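Local coordinates for protein putative esterase (Sulfolobus solfataricus P2, PDB 2RAU) that is probably a lipase or esterase of the alpha/beta-hydrolase superfamily and binds calcium ions, at residues W60-W71 and P267-W276. Residues are numbered along the deposited sequence; the frame is centred on the assembly and turned at random.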
ATOM      1  N   TRP A  60      -2.317  -5.934  -2.970  1.00 24.82           N
ATOM      2  CA  TRP A  60      -2.300  -6.944  -1.929  1.00 23.75           C
ATOM      3  C   TRP A  60      -1.929  -6.381  -0.572  1.00 23.61           C
ATOM      4  O   TRP A  60      -1.820  -7.130   0.395  1.00 27.41           O
ATOM      5  CB  TRP A  60      -1.333  -8.096  -2.229  1.00 23.35           C
ATOM      6  CG  TRP A  60      -1.579  -8.787  -3.550  1.00 24.15           C
ATOM      7  CD1 TRP A  60      -2.611  -9.650  -3.869  1.00 26.88           C
ATOM      8  CD2 TRP A  60      -0.720  -8.755  -4.677  1.00 26.32           C
ATOM      9  NE1 TRP A  60      -2.464 -10.080  -5.150  1.00 22.95           N
ATOM     10  CE2 TRP A  60      -1.308  -9.567  -5.669  1.00 26.49           C
ATOM     11  CE3 TRP A  60       0.489  -8.096  -4.951  1.00 28.72           C
ATOM     12  CZ2 TRP A  60      -0.732  -9.746  -6.922  1.00 30.81           C
ATOM     13  CZ3 TRP A  60       1.035  -8.230  -6.213  1.00 33.42           C
ATOM     14  CH2 TRP A  60       0.425  -9.052  -7.183  1.00 29.09           C
ATOM     15  N   SER A  61      -1.818  -5.068  -0.472  1.00 24.32           N
ATOM     16  CA  SER A  61      -1.473  -4.438   0.789  1.00 23.57           C
ATOM     17  C   SER A  61      -2.742  -3.947   1.504  1.00 25.92           C
ATOM     18  O   SER A  61      -3.837  -4.008   0.943  1.00 27.16           O
ATOM     19  CB  SER A  61      -0.400  -3.361   0.565  1.00 25.87           C
ATOM     20  OG  SER A  61       0.122  -2.790   1.798  1.00 25.09           O
ATOM     21  N   SER A  62      -2.577  -3.591   2.788  1.00 26.48           N
ATOM     22  CA  SER A  62      -3.647  -3.171   3.658  1.00 26.40           C
ATOM     23  C   SER A  62      -3.145  -2.141   4.676  1.00 26.52           C
ATOM     24  O   SER A  62      -1.922  -2.042   4.921  1.00 24.27           O
ATOM     25  CB  SER A  62      -4.196  -4.381   4.400  1.00 24.85           C
ATOM     26  OG  SER A  62      -3.272  -4.920   5.325  1.00 23.99           O
ATOM     27  N   GLY A  63      -4.083  -1.422   5.298  1.00 24.22           N
ATOM     28  CA  GLY A  63      -3.751  -0.503   6.358  1.00 25.04           C
ATOM     29  C   GLY A  63      -3.142  -1.253   7.528  1.00 24.97           C
ATOM     30  O   GLY A  63      -2.218  -0.755   8.148  1.00 28.33           O
ATOM     31  N   GLU A  64      -3.676  -2.442   7.831  1.00 24.32           N
ATOM     32  CA  GLU A  64      -3.095  -3.290   8.848  1.00 23.42           C
ATOM     33  C   GLU A  64      -1.598  -3.568   8.573  1.00 23.98           C
ATOM     34  O   GLU A  64      -0.754  -3.403   9.461  1.00 26.04           O
ATOM     35  CB  GLU A  64      -3.869  -4.627   8.951  1.00 24.77           C
ATOM     36  CG  GLU A  64      -3.341  -5.462  10.110  1.00 23.62           C
ATOM     37  CD  GLU A  64      -3.967  -6.837  10.294  1.00 25.32           C
ATOM     38  OE1 GLU A  64      -4.919  -7.115   9.556  1.00 28.73           O
ATOM     39  OE2 GLU A  64      -3.490  -7.597  11.194  1.00 27.30           O
ATOM     40  N   GLN A  65      -1.268  -3.973   7.358  1.00 24.78           N
ATOM     41  CA  GLN A  65       0.107  -4.202   6.988  1.00 25.87           C
ATOM     42  C   GLN A  65       0.954  -2.972   7.232  1.00 25.89           C
ATOM     43  O   GLN A  65       2.077  -3.092   7.733  1.00 27.44           O
ATOM     44  CB  GLN A  65       0.238  -4.634   5.539  1.00 26.83           C
ATOM     45  CG  GLN A  65       1.624  -5.155   5.207  1.00 24.77           C
ATOM     46  CD  GLN A  65       1.757  -5.587   3.792  1.00 26.68           C
ATOM     47  OE1 GLN A  65       1.277  -4.931   2.857  1.00 27.79           O
ATOM     48  NE2 GLN A  65       2.425  -6.722   3.608  1.00 24.69           N
ATOM     49  N   LEU A  66       0.402  -1.803   6.895  1.00 25.54           N
ATOM     50  CA  LEU A  66       1.115  -0.529   7.013  1.00 24.25           C
ATOM     51  C   LEU A  66       1.379  -0.060   8.413  1.00 27.87           C
ATOM     52  O   LEU A  66       2.256   0.778   8.633  1.00 26.87           O
ATOM     53  CB  LEU A  66       0.414   0.555   6.203  1.00 28.21           C
ATOM     54  CG  LEU A  66       0.886   0.780   4.770  1.00 34.05           C
ATOM     55  CD1 LEU A  66       1.323  -0.447   3.977  1.00 34.02           C
ATOM     56  CD2 LEU A  66       0.033   1.690   3.989  1.00 27.90           C
ATOM     57  N   VAL A  67       0.629  -0.604   9.368  1.00 25.09           N
ATOM     58  CA  VAL A  67       0.796  -0.255  10.769  1.00 28.50           C
ATOM     59  C   VAL A  67       1.553  -1.355  11.506  1.00 26.74           C
ATOM     60  O   VAL A  67       2.527  -1.095  12.158  1.00 25.14           O
ATOM     61  CB  VAL A  67      -0.597  -0.030  11.499  1.00 24.80           C
ATOM     62  CG1 VAL A  67      -0.433   0.362  13.003  1.00 25.42           C
ATOM     63  CG2 VAL A  67      -1.512   0.947  10.726  1.00 21.14           C
ATOM     64  N   THR A  68       1.072  -2.586  11.418  1.00 25.28           N
ATOM     65  CA  THR A  68       1.639  -3.644  12.217  1.00 26.01           C
ATOM     66  C   THR A  68       2.272  -4.824  11.445  1.00 25.75           C
ATOM     67  O   THR A  68       2.729  -5.793  12.067  1.00 27.24           O
ATOM     68  CB  THR A  68       0.604  -4.183  13.258  1.00 29.50           C
ATOM     69  OG1 THR A  68      -0.587  -4.533  12.580  1.00 26.52           O
ATOM     70  CG2 THR A  68       0.279  -3.153  14.369  1.00 29.81           C
ATOM     71  N   ILE A  69       2.365  -4.741  10.119  1.00 25.64           N
ATOM     72  CA  ILE A  69       3.015  -5.779   9.330  1.00 26.26           C
ATOM     73  C   ILE A  69       2.405  -7.133   9.692  1.00 24.18           C
ATOM     74  O   ILE A  69       3.101  -8.122   9.954  1.00 27.22           O
ATOM     75  CB  ILE A  69       4.569  -5.757   9.466  1.00 27.50           C
ATOM     76  CG1 ILE A  69       5.072  -4.284   9.649  1.00 29.47           C
ATOM     77  CG2 ILE A  69       5.246  -6.348   8.205  1.00 25.10           C
ATOM     78  CD1 ILE A  69       6.576  -4.132   9.823  1.00 29.24           C
ATOM     79  N   SER A  70       1.072  -7.126   9.703  1.00 26.28           N
ATOM     80  CA  SER A  70       0.272  -8.263  10.069  1.00 26.06           C
ATOM     81  C   SER A  70      -0.940  -8.426   9.147  1.00 26.75           C
ATOM     82  O   SER A  70      -1.286  -7.500   8.374  1.00 25.06           O
ATOM     83  CB  SER A  70      -0.118  -8.102  11.540  1.00 25.98           C
ATOM     84  OG  SER A  70      -0.975  -6.994  11.823  1.00 25.54           O
ATOM     85  N   TRP A  71      -1.523  -9.632   9.174  1.00 26.25           N
ATOM     86  CA  TRP A  71      -2.756  -9.974   8.432  1.00 24.37           C
ATOM     87  C   TRP A  71      -3.722 -10.664   9.359  1.00 26.57           C
ATOM     88  O   TRP A  71      -3.437 -11.745   9.872  1.00 25.11           O
ATOM     89  CB  TRP A  71      -2.410 -10.921   7.294  1.00 27.93           C
ATOM     90  CG  TRP A  71      -3.538 -11.287   6.393  1.00 25.08           C
ATOM     91  CD1 TRP A  71      -4.051 -10.555   5.365  1.00 26.22           C
ATOM     92  CD2 TRP A  71      -4.284 -12.504   6.432  1.00 27.25           C
ATOM     93  NE1 TRP A  71      -5.052 -11.255   4.753  1.00 25.92           N
ATOM     94  CE2 TRP A  71      -5.251 -12.434   5.417  1.00 23.75           C
ATOM     95  CE3 TRP A  71      -4.268 -13.612   7.279  1.00 27.84           C
ATOM     96  CZ2 TRP A  71      -6.157 -13.468   5.183  1.00 23.72           C
ATOM     97  CZ3 TRP A  71      -5.144 -14.633   7.046  1.00 23.53           C
ATOM     98  CH2 TRP A  71      -6.067 -14.571   5.995  1.00 24.32           C
ATOM     99  N   PRO A 267       8.800 -10.426   6.103  1.00 25.40           N
ATOM    100  CA  PRO A 267       7.530 -10.064   6.759  1.00 24.89           C
ATOM    101  C   PRO A 267       6.516  -9.330   5.922  1.00 25.38           C
ATOM    102  O   PRO A 267       5.331  -9.576   6.115  1.00 27.99           O
ATOM    103  CB  PRO A 267       7.961  -9.313   8.014  1.00 26.08           C
ATOM    104  CG  PRO A 267       9.316  -9.814   8.298  1.00 24.28           C
ATOM    105  CD  PRO A 267       9.941  -9.960   6.914  1.00 23.89           C
ATOM    106  N   ILE A 268       6.970  -8.526   4.953  1.00 25.06           N
ATOM    107  CA  ILE A 268       6.098  -7.801   4.020  1.00 25.35           C
ATOM    108  C   ILE A 268       5.418  -8.806   3.122  1.00 25.02           C
ATOM    109  O   ILE A 268       4.213  -8.801   2.980  1.00 23.92           O
ATOM    110  CB  ILE A 268       6.853  -6.679   3.186  1.00 27.40           C
ATOM    111  CG1 ILE A 268       7.244  -5.525   4.130  1.00 27.97           C
ATOM    112  CG2 ILE A 268       5.986  -6.235   1.968  1.00 27.30           C
ATOM    113  CD1 ILE A 268       8.298  -4.459   3.576  1.00 26.81           C
ATOM    114  N   LEU A 269       6.195  -9.683   2.501  1.00 25.77           N
ATOM    115  CA  LEU A 269       5.624 -10.676   1.600  1.00 23.74           C
ATOM    116  C   LEU A 269       4.633 -11.554   2.353  1.00 23.07           C
ATOM    117  O   LEU A 269       3.562 -11.861   1.853  1.00 25.43           O
ATOM    118  CB  LEU A 269       6.734 -11.506   0.961  1.00 24.79           C
ATOM    119  CG  LEU A 269       7.260 -11.012  -0.413  1.00 22.67           C
ATOM    120  CD1 LEU A 269       6.225 -11.285  -1.461  1.00 25.87           C
ATOM    121  CD2 LEU A 269       7.714  -9.549  -0.430  1.00 25.20           C
ATOM    122  N   ALA A 270       5.017 -11.946   3.559  1.00 25.82           N
ATOM    123  CA  ALA A 270       4.205 -12.848   4.362  1.00 25.46           C
ATOM    124  C   ALA A 270       2.828 -12.255   4.727  1.00 24.78           C
ATOM    125  O   ALA A 270       1.861 -13.008   4.881  1.00 24.80           O
ATOM    126  CB  ALA A 270       4.948 -13.258   5.615  1.00 22.84           C
ATOM    127  N   SER A 271       2.767 -10.946   4.942  1.00 26.92           N
ATOM    128  CA  SER A 271       1.598 -10.284   5.477  1.00 23.91           C
ATOM    129  C   SER A 271       0.632  -9.691   4.447  1.00 26.06           C
ATOM    130  O   SER A 271      -0.340  -9.044   4.815  1.00 25.58           O
ATOM    131  CB  SER A 271       2.022  -9.214   6.496  1.00 23.64           C
ATOM    132  OG  SER A 271       2.888  -8.239   5.957  1.00 24.90           O
ATOM    133  N   PHE A 272       0.906  -9.891   3.173  1.00 24.15           N
ATOM    134  CA  PHE A 272      -0.020  -9.479   2.132  1.00 25.16           C
ATOM    135  C   PHE A 272      -1.387 -10.185   2.253  1.00 26.07           C
ATOM    136  O   PHE A 272      -1.479 -11.265   2.787  1.00 25.77           O
ATOM    137  CB  PHE A 272       0.531  -9.827   0.748  1.00 23.38           C
ATOM    138  CG  PHE A 272       1.574  -8.833   0.198  1.00 23.63           C
ATOM    139  CD1 PHE A 272       1.437  -7.481   0.366  1.00 27.52           C
ATOM    140  CD2 PHE A 272       2.655  -9.301  -0.502  1.00 27.22           C
ATOM    141  CE1 PHE A 272       2.359  -6.602  -0.150  1.00 28.23           C
ATOM    142  CE2 PHE A 272       3.581  -8.413  -1.043  1.00 28.02           C
ATOM    143  CZ  PHE A 272       3.429  -7.073  -0.839  1.00 26.87           C
ATOM    144  N   ASP A 273      -2.431  -9.542   1.700  1.00 26.12           N
ATOM    145  CA  ASP A 273      -3.696 -10.197   1.398  1.00 28.16           C
ATOM    146  C   ASP A 273      -3.478 -11.226   0.275  1.00 25.29           C
ATOM    147  O   ASP A 273      -2.581 -11.095  -0.523  1.00 25.09           O
ATOM    148  CB  ASP A 273      -4.751  -9.184   0.941  1.00 25.50           C
ATOM    149  CG  ASP A 273      -5.254  -8.284   2.068  1.00 25.48           C
ATOM    150  OD1 ASP A 273      -5.475  -8.802   3.184  1.00 26.49           O
ATOM    151  OD2 ASP A 273      -5.583  -7.100   1.772  1.00 24.05           O
ATOM    152  N   PRO A 274      -4.308 -12.275   0.223  1.00 25.69           N
ATOM    153  CA  PRO A 274      -4.097 -13.311  -0.787  1.00 26.91           C
ATOM    154  C   PRO A 274      -4.421 -12.950  -2.232  1.00 27.95           C
ATOM    155  O   PRO A 274      -3.888 -13.549  -3.151  1.00 24.99           O
ATOM    156  CB  PRO A 274      -5.053 -14.429  -0.324  1.00 25.52           C
ATOM    157  CG  PRO A 274      -6.082 -13.717   0.532  1.00 25.85           C
ATOM    158  CD  PRO A 274      -5.374 -12.610   1.176  1.00 25.75           C
ATOM    159  N   TYR A 275      -5.370 -12.041  -2.416  1.00 27.34           N
ATOM    160  CA  TYR A 275      -5.961 -11.774  -3.722  1.00 26.36           C
ATOM    161  C   TYR A 275      -6.251 -10.318  -3.987  1.00 25.45           C
ATOM    162  O   TYR A 275      -6.542  -9.540  -3.075  1.00 25.70           O
ATOM    163  CB  TYR A 275      -7.276 -12.523  -3.862  1.00 26.32           C
ATOM    164  CG  TYR A 275      -7.230 -14.027  -3.647  1.00 26.02           C
ATOM    165  CD1 TYR A 275      -6.492 -14.838  -4.512  1.00 27.13           C
ATOM    166  CD2 TYR A 275      -7.990 -14.642  -2.660  1.00 28.38           C
ATOM    167  CE1 TYR A 275      -6.464 -16.229  -4.349  1.00 31.90           C
ATOM    168  CE2 TYR A 275      -8.004 -16.016  -2.523  1.00 28.16           C
ATOM    169  CZ  TYR A 275      -7.238 -16.795  -3.382  1.00 32.24           C
ATOM    170  OH  TYR A 275      -7.219 -18.159  -3.289  1.00 30.79           O
ATOM    171  N   TRP A 276      -6.234  -9.985  -5.273  1.00 26.24           N
ATOM    172  CA  TRP A 276      -6.479  -8.636  -5.758  1.00 26.59           C
ATOM    173  C   TRP A 276      -7.406  -8.741  -6.970  1.00 26.34           C
ATOM    174  O   TRP A 276      -7.204  -9.580  -7.785  1.00 24.95           O
ATOM    175  CB  TRP A 276      -5.178  -7.988  -6.189  1.00 26.44           C
ATOM    176  CG  TRP A 276      -5.257  -6.545  -6.475  1.00 25.06           C
ATOM    177  CD1 TRP A 276      -5.261  -5.939  -7.710  1.00 21.90           C
ATOM    178  CD2 TRP A 276      -5.335  -5.481  -5.512  1.00 23.64           C
ATOM    179  NE1 TRP A 276      -5.339  -4.561  -7.561  1.00 25.70           N
ATOM    180  CE2 TRP A 276      -5.384  -4.261  -6.223  1.00 24.26           C
ATOM    181  CE3 TRP A 276      -5.355  -5.435  -4.123  1.00 26.21           C
ATOM    182  CZ2 TRP A 276      -5.439  -3.019  -5.579  1.00 22.64           C
ATOM    183  CZ3 TRP A 276      -5.393  -4.208  -3.499  1.00 22.67           C
ATOM    184  CH2 TRP A 276      -5.428  -3.015  -4.221  1.00 25.74           C
TER
HETATM  185  O   HOH W   1      -5.117  -5.921  -0.475  1.00 16.91           O
HETATM  186  O   HOH W   2      -6.508  -4.101   1.870  1.00 18.75           O
HETATM  187  O   HOH W   3      -2.322  -7.394   5.842  1.00 16.08           O
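The backbones of W60-W71 and P267-W276 come closest at two places, W60 with D273 and S70 with S271, and the link between main chains is D273 N donating to W60 O over 2.8 Å. Between these points Q65 reaches across from helix 63-68. Its CG stands anti to the backbone N (chi1 -168°) and the chain runs on extended, which brings NE2 to S271 OG at 2.8 Å, in the amide plane and with a fairly straight N-H (161°). S271 OG passes its own proton to P267 O, tying the amide to the end of helix 262-270, while Q65 OE1 accepts from S61 OG at 2.7 Å. The amide is thus gripped at both ends and passes steeply across the CD1/CE1 side of the F272 ring, the two planes 69° apart. Replacing Q65 by alanine is likely to cost S61 OG its acceptor and S271 OG its donor, and to open a gap beside F272. Farther along, the edge of W276 points toward the face of W60, with five-membered ring centroids 5.8 Å apart; W60 NE1 bonds to I208 O, and W276 also meets F153 edge to face. W71 NE1 makes a weak, bent bond to D273 OD1, whose stronger partner is H104 ND1. Two waters connect D273 OD2 with S61 O, and a third joins S62 OG, S70 O and S271 O. S62 OG also caps helix 63-68 through Q65 N. This mostly buried contact therefore fastens the loop and short helix after strand 52-56 of the hydrolase sheet to the end of helix 262-270 and strand 275-277, with the Q65 amide and D273 carboxylate held by directed bonds and water, and tryptophans packed at its W60 end.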